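Local coordinates for metallocarboxypeptidase (Trypanosoma cruzi, PDB 3DWC) that acts as a metal-dependent M32-family carboxypeptidase, probably releasing C-terminal amino acids of many kinds, though not proline, from peptides, at the interface of chains A and B. Sequence-based numbering; all coordinates share one arbitrary frame. Chains: chain A/B, Metallocarboxypeptidase.

The interface of chains A and B. Residues chain A 29, 33-35, 42; chain B 246, 248.
An interchain salt-bridge network, in which acids and arginines of two chains alternate, joins strand 246-251 of chain B to the end of helix 4-32 of chain A through B:Arg248 and A:Asp29. The two side chains meet head-on, and their carboxylate and guanidinium planes lie only 17° apart. B:Arg248 NH1 donates to A:Asp29 OD1 at 2.9 Å along a nearly straight path, while its NH2 reaches the syn lone pair of OD2 of the same aspartate at 3.0 Å. The B:Arg248 chain, extended from CG to NE (chi3 -178°), carries its guanidinium across the boundary. Such a fork works well when its partners are held in place, and both are. A:Arg42 of helix 39-58 also closes on OD2 end-on, with both terminal nitrogens on that one oxygen: NH1 lies 2.9 Å from A:Asp29 OD2 on the anti side, whereas NH2 comes from above the carboxylate plane. Three N-H groups thus grip OD2, which would probably favour the charged acid. B:Asp246 holds the other arginine side-on, its OD1 taking NE of B:Arg248 at 2.8 Å and its OD2 taking NH2, which is thereby shared between acids of both chains. A water bridges A:Arg42 NH2 and B:Asp246 OD2, although its leg to the acid is long at 3.3 Å. From the loop after helix 4-32, CD of A:Pro35 leans on one face of the B:Asp246 carboxylate from the oxygen side, 3.6 Å from CG of the aspartate, the side chains crossing at about a right angle. The centre of this contact lies about 21 Å from A:Glu268, the predicted catalytic residue. With its two-fold twin, this network probably helps fix the relative placement of the subunits in the deposited dimer.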
ATOM      1  N   ASP A  29      -5.202   0.706  -1.124  1.00 31.14           N
ATOM      2  CA  ASP A  29      -4.820   0.960   0.223  1.00 31.37           C
ATOM      3  C   ASP A  29      -5.795   1.980   0.828  1.00 30.52           C
ATOM      4  O   ASP A  29      -6.207   1.813   1.955  1.00 29.36           O
ATOM      5  CB  ASP A  29      -3.380   1.479   0.239  1.00 31.72           C
ATOM      6  CG  ASP A  29      -2.904   1.797   1.621  1.00 31.72           C
ATOM      7  OD1 ASP A  29      -2.239   0.926   2.224  1.00 31.54           O
ATOM      8  OD2 ASP A  29      -3.252   2.886   2.127  1.00 31.27           O
ATOM      9  N   MET A  33      -6.570   0.065   4.160  1.00 32.58           N
ATOM     10  CA  MET A  33      -5.652   0.271   5.267  1.00 32.75           C
ATOM     11  C   MET A  33      -5.528   1.710   5.734  1.00 32.56           C
ATOM     12  O   MET A  33      -5.202   1.947   6.861  1.00 31.07           O
ATOM     13  CB  MET A  33      -4.257  -0.248   4.891  1.00 32.51           C
ATOM     14  CG  MET A  33      -4.198  -1.697   4.399  1.00 33.53           C
ATOM     15  SD  MET A  33      -4.706  -2.879   5.695  1.00 38.69           S
ATOM     16  CE  MET A  33      -4.938  -4.404   4.732  1.00 35.03           C
ATOM     17  N   MET A  34      -5.772   2.673   4.862  1.00 32.14           N
ATOM     18  CA  MET A  34      -5.445   4.038   5.169  1.00 32.56           C
ATOM     19  C   MET A  34      -6.263   4.610   6.313  1.00 33.14           C
ATOM     20  O   MET A  34      -7.484   4.595   6.264  1.00 34.45           O
ATOM     21  CB  MET A  34      -5.674   4.899   3.938  1.00 32.13           C
ATOM     22  CG  MET A  34      -5.164   6.325   4.039  1.00 31.56           C
ATOM     23  SD  MET A  34      -5.834   7.267   2.640  1.00 34.93           S
ATOM     24  CE  MET A  34      -7.583   7.212   2.967  1.00 32.62           C
ATOM     25  N   PRO A  35      -5.597   5.158   7.339  1.00 33.18           N
ATOM     26  CA  PRO A  35      -6.343   5.885   8.361  1.00 33.52           C
ATOM     27  C   PRO A  35      -6.904   7.208   7.820  1.00 33.68           C
ATOM     28  O   PRO A  35      -6.353   7.795   6.891  1.00 32.98           O
ATOM     29  CB  PRO A  35      -5.316   6.121   9.451  1.00 33.17           C
ATOM     30  CG  PRO A  35      -3.988   5.912   8.842  1.00 32.01           C
ATOM     31  CD  PRO A  35      -4.145   5.164   7.582  1.00 33.92           C
ATOM     32  N   ARG A  42      -2.999  11.460   0.514  1.00 30.88           N
ATOM     33  CA  ARG A  42      -3.153  10.373  -0.450  1.00 30.47           C
ATOM     34  C   ARG A  42      -3.818  10.895  -1.725  1.00 30.67           C
ATOM     35  O   ARG A  42      -3.406  10.566  -2.800  1.00 28.93           O
ATOM     36  CB  ARG A  42      -4.005   9.266   0.145  1.00 30.75           C
ATOM     37  CG  ARG A  42      -4.361   8.114  -0.832  1.00 31.36           C
ATOM     38  CD  ARG A  42      -3.125   7.385  -1.365  1.00 31.36           C
ATOM     39  NE  ARG A  42      -2.323   6.888  -0.259  1.00 30.69           N
ATOM     40  CZ  ARG A  42      -2.552   5.754   0.407  1.00 31.67           C
ATOM     41  NH1 ARG A  42      -3.578   4.972   0.107  1.00 30.10           N
ATOM     42  NH2 ARG A  42      -1.780   5.436   1.429  1.00 30.05           N
TER
ATOM     43  N   ASP B 246       0.540   9.742   7.841  1.00 32.70           N
ATOM     44  CA  ASP B 246       0.050   8.393   7.836  1.00 31.83           C
ATOM     45  C   ASP B 246       1.243   7.534   8.198  1.00 32.26           C
ATOM     46  O   ASP B 246       1.830   6.891   7.342  1.00 31.66           O
ATOM     47  CB  ASP B 246      -0.530   8.092   6.424  1.00 32.22           C
ATOM     48  CG  ASP B 246      -1.187   6.726   6.325  1.00 33.64           C
ATOM     49  OD1 ASP B 246      -0.943   5.871   7.231  1.00 28.86           O
ATOM     50  OD2 ASP B 246      -1.923   6.497   5.303  1.00 33.05           O
ATOM     51  N   ARG B 248       3.281   4.560   9.784  1.00 30.24           N
ATOM     52  CA  ARG B 248       2.987   3.160   9.899  1.00 30.67           C
ATOM     53  C   ARG B 248       4.248   2.448  10.433  1.00 31.80           C
ATOM     54  O   ARG B 248       5.284   2.408   9.764  1.00 31.71           O
ATOM     55  CB  ARG B 248       2.562   2.570   8.532  1.00 29.85           C
ATOM     56  CG  ARG B 248       1.342   3.285   7.963  1.00 30.50           C
ATOM     57  CD  ARG B 248       0.726   2.565   6.791  1.00 30.64           C
ATOM     58  NE  ARG B 248      -0.401   3.333   6.266  1.00 29.58           N
ATOM     59  CZ  ARG B 248      -1.121   2.937   5.232  1.00 30.14           C
ATOM     60  NH1 ARG B 248      -0.831   1.805   4.640  1.00 32.98           N
ATOM     61  NH2 ARG B 248      -2.068   3.712   4.735  1.00 28.57           N
TER
HETATM   62  O   HOH W   1       0.112   7.019   2.784  1.00 17.81           O